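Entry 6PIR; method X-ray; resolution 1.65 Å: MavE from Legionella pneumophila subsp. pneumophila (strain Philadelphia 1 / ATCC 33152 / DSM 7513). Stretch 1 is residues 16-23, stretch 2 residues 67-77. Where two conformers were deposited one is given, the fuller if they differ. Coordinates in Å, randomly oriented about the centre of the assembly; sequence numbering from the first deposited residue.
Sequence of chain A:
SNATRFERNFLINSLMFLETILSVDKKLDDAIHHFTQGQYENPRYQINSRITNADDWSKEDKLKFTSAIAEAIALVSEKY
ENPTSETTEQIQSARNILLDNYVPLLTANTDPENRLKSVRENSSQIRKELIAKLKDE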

# COMPACT_ATOMS: atom_id res chain seq x y z
N MET A 16 -5.07 1.14 -5.11
CA MET A 16 -6.49 0.81 -5.19
C MET A 16 -6.91 -0.09 -4.02
O MET A 16 -7.93 0.17 -3.36
CB MET A 16 -6.80 0.16 -6.53
CG MET A 16 -7.91 -0.89 -6.47
SD MET A 16 -7.69 -1.92 -7.89
CE MET A 16 -6.67 -3.18 -7.20
N PHE A 17 -6.14 -1.15 -3.74
CA PHE A 17 -6.51 -2.01 -2.62
C PHE A 17 -6.38 -1.29 -1.28
O PHE A 17 -7.20 -1.50 -0.39
CB PHE A 17 -5.67 -3.27 -2.58
CG PHE A 17 -6.13 -4.32 -3.53
CD1 PHE A 17 -7.43 -4.83 -3.47
CD2 PHE A 17 -5.27 -4.80 -4.49
CE1 PHE A 17 -7.84 -5.81 -4.35
CE2 PHE A 17 -5.68 -5.81 -5.35
CZ PHE A 17 -6.99 -6.30 -5.27
N LEU A 18 -5.34 -0.46 -1.12
CA LEU A 18 -5.19 0.34 0.09
C LEU A 18 -6.43 1.19 0.33
O LEU A 18 -6.98 1.23 1.44
CB LEU A 18 -3.95 1.24 -0.02
CG LEU A 18 -3.72 2.20 1.17
CD1 LEU A 18 -3.50 1.50 2.51
CD2 LEU A 18 -2.53 3.18 0.85
N GLU A 19 -6.87 1.91 -0.70
CA GLU A 19 -8.04 2.78 -0.54
C GLU A 19 -9.29 1.96 -0.24
O GLU A 19 -10.14 2.38 0.56
CB GLU A 19 -8.27 3.61 -1.80
CG GLU A 19 -7.24 4.69 -2.05
CD GLU A 19 -7.24 5.13 -3.53
OE1 GLU A 19 -8.35 5.32 -4.06
OE2 GLU A 19 -6.15 5.17 -4.16
N THR A 20 -9.44 0.81 -0.91
CA THR A 20 -10.59 -0.06 -0.68
C THR A 20 -10.63 -0.55 0.78
O THR A 20 -11.66 -0.44 1.46
CB THR A 20 -10.52 -1.23 -1.68
OG1 THR A 20 -10.59 -0.74 -3.04
CG2 THR A 20 -11.65 -2.25 -1.48
N ILE A 21 -9.49 -1.03 1.28
CA ILE A 21 -9.41 -1.52 2.65
C ILE A 21 -9.72 -0.39 3.62
O ILE A 21 -10.48 -0.55 4.57
CB ILE A 21 -8.04 -2.16 2.90
CG1 ILE A 21 -7.87 -3.39 2.01
CG2 ILE A 21 -7.87 -2.58 4.39
CD1 ILE A 21 -6.42 -3.92 1.95
N LEU A 22 -9.19 0.80 3.35
CA LEU A 22 -9.47 1.94 4.22
C LEU A 22 -10.87 2.51 4.03
O LEU A 22 -11.26 3.43 4.75
CB LEU A 22 -8.42 3.03 3.98
CG LEU A 22 -7.01 2.54 4.36
CD1 LEU A 22 -5.94 3.60 4.07
CD2 LEU A 22 -6.98 2.04 5.83
N SER A 23 -11.64 2.01 3.08
CA SER A 23 -12.98 2.53 2.84
C SER A 23 -14.09 1.68 3.43
O SER A 23 -15.26 2.03 3.27
CB SER A 23 -13.21 2.71 1.35
OG SER A 23 -12.36 3.72 0.83
N SER A 67 -1.46 -3.00 8.34
CA SER A 67 -2.26 -4.14 7.89
C SER A 67 -2.75 -3.92 6.49
O SER A 67 -2.65 -4.83 5.65
CB SER A 67 -3.43 -4.38 8.85
OG SER A 67 -2.90 -4.86 10.08
N ALA A 68 -3.25 -2.72 6.20
CA ALA A 68 -3.82 -2.48 4.87
C ALA A 68 -2.75 -2.55 3.80
O ALA A 68 -2.99 -3.08 2.71
CB ALA A 68 -4.55 -1.15 4.83
N ILE A 69 -1.57 -1.97 4.05
CA ILE A 69 -0.48 -2.04 3.08
C ILE A 69 -0.07 -3.49 2.83
O ILE A 69 0.16 -3.90 1.69
CB ILE A 69 0.72 -1.20 3.54
CG1 ILE A 69 0.42 0.31 3.42
CG2 ILE A 69 1.94 -1.54 2.69
CD1 ILE A 69 0.39 0.86 1.99
N ALA A 70 0.14 -4.26 3.92
CA ALA A 70 0.57 -5.64 3.76
C ALA A 70 -0.48 -6.44 2.99
O ALA A 70 -0.12 -7.24 2.10
CB ALA A 70 0.87 -6.28 5.12
N GLU A 71 -1.76 -6.17 3.24
CA GLU A 71 -2.83 -6.86 2.54
C GLU A 71 -2.86 -6.45 1.08
O GLU A 71 -3.11 -7.29 0.21
CB GLU A 71 -4.18 -6.56 3.20
CG GLU A 71 -4.33 -7.28 4.55
CD GLU A 71 -5.20 -6.52 5.55
OE1 GLU A 71 -5.98 -5.64 5.17
OE2 GLU A 71 -5.09 -6.81 6.75
N ALA A 72 -2.64 -5.17 0.81
CA ALA A 72 -2.60 -4.68 -0.55
C ALA A 72 -1.48 -5.35 -1.33
O ALA A 72 -1.70 -5.82 -2.45
CB ALA A 72 -2.42 -3.16 -0.56
N ILE A 73 -0.29 -5.43 -0.74
CA ILE A 73 0.84 -6.08 -1.42
C ILE A 73 0.53 -7.55 -1.70
O ILE A 73 0.79 -8.06 -2.79
CB ILE A 73 2.13 -5.93 -0.58
CG1 ILE A 73 2.54 -4.47 -0.49
CG2 ILE A 73 3.25 -6.80 -1.13
CD1 ILE A 73 3.58 -4.22 0.55
N ALA A 74 -0.02 -8.25 -0.70
CA ALA A 74 -0.43 -9.64 -0.87
C ALA A 74 -1.39 -9.80 -2.04
O ALA A 74 -1.21 -10.68 -2.89
CB ALA A 74 -1.08 -10.14 0.43
N LEU A 75 -2.43 -8.94 -2.08
CA LEU A 75 -3.47 -9.07 -3.10
C LEU A 75 -2.93 -8.77 -4.50
O LEU A 75 -3.22 -9.49 -5.46
CB LEU A 75 -4.63 -8.15 -2.77
CG LEU A 75 -5.48 -8.57 -1.54
CD1 LEU A 75 -6.37 -7.43 -1.12
CD2 LEU A 75 -6.30 -9.79 -1.86
N VAL A 76 -2.13 -7.72 -4.62
CA VAL A 76 -1.53 -7.45 -5.93
C VAL A 76 -0.56 -8.55 -6.31
O VAL A 76 -0.59 -9.05 -7.44
CB VAL A 76 -0.85 -6.06 -5.94
CG1 VAL A 76 -0.06 -5.86 -7.24
CG2 VAL A 76 -1.91 -4.96 -5.78
N SER A 77 0.30 -8.97 -5.38
CA SER A 77 1.33 -9.93 -5.72
C SER A 77 0.75 -11.27 -6.12
O SER A 77 1.34 -11.98 -6.94
CB SER A 77 2.29 -10.14 -4.54
OG SER A 77 2.99 -8.97 -4.18

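This is an apolar packing contact between two helices of one chain, running at a steep angle and closer to antiparallel than parallel, held by side-chain van der Waals contact with no hydrogen bond between the stretches. The axes of helix 16-21 and helix 67-77 approach to 8.5 Å, and their N-to-C directions differ by 133°. The two stretches together bury 439 Å² against each other.

The CA atoms nearest each other are those of Phe17 and Ala72, 5.2 Å apart. The side chain of Ala72 is a single methyl, and Phe17 CB meets Ala72 CB at 3.8 Å, while the backbone N of Leu18 lies 4.0 Å from the same Ala72 CB.

Phe17 buries the largest area of any residue in the contact, 87 Å². Its CA-to-CB bond points toward the partner helix, and with chi1 at -80° (m) the ring lies along Leu75 and Val76. Leu75 CB sits over one face, 3.8 Å from the centroid of the Phe17 ring and 17° off the ring normal, which is the geometry of a CH-pi contact; the closest atom pair is Phe17 CE2 to Leu75 CB at 3.6 Å. Val76 instead meets the ring edge near its plane, with Phe17 CD2 to Val76 CG2 at 3.6 Å. Consecutive residues thus cover one face of the ring and meet its edge.

One turn further along stretch 1, the CA-to-CB bond of Ile21 also points toward stretch 2, and Ala68 occupies the corresponding position one turn before Ala72. Ile21 CG2 lies 3.6 Å from Ala68 CB, whereas Ile21 CD1 reaches Ala68 O, also at 3.6 Å. Ala68 O already accepts the helical hydrogen bond from Ala72 N, at 2.8 Å, so the methyl rests on an oxygen engaged within its own helix. Ile21 CD1 also lies 3.7 Å from Glu71 OE1, a proximity without a hydrogen bond, since a methyl carbon offers no conventional donor.

Leu18 contributes differently. Its CA-to-CB bond points sideways, yet its t, p rotamer brings the branch ends nearer: Leu18 CD1 is 3.7 Å from Ala68 CB, and Leu18 CD2 is 3.9 Å from Ile69 CD1, with Leu18 CD1 also 4.0 Å from Ile69 CD1. Ile69 mirrors this behaviour, its CA-to-CB bond directed away while the end of its side chain returns to the contact. Leu22 adds a looser touch, with CD2 4.1 Å from Ala68 CB.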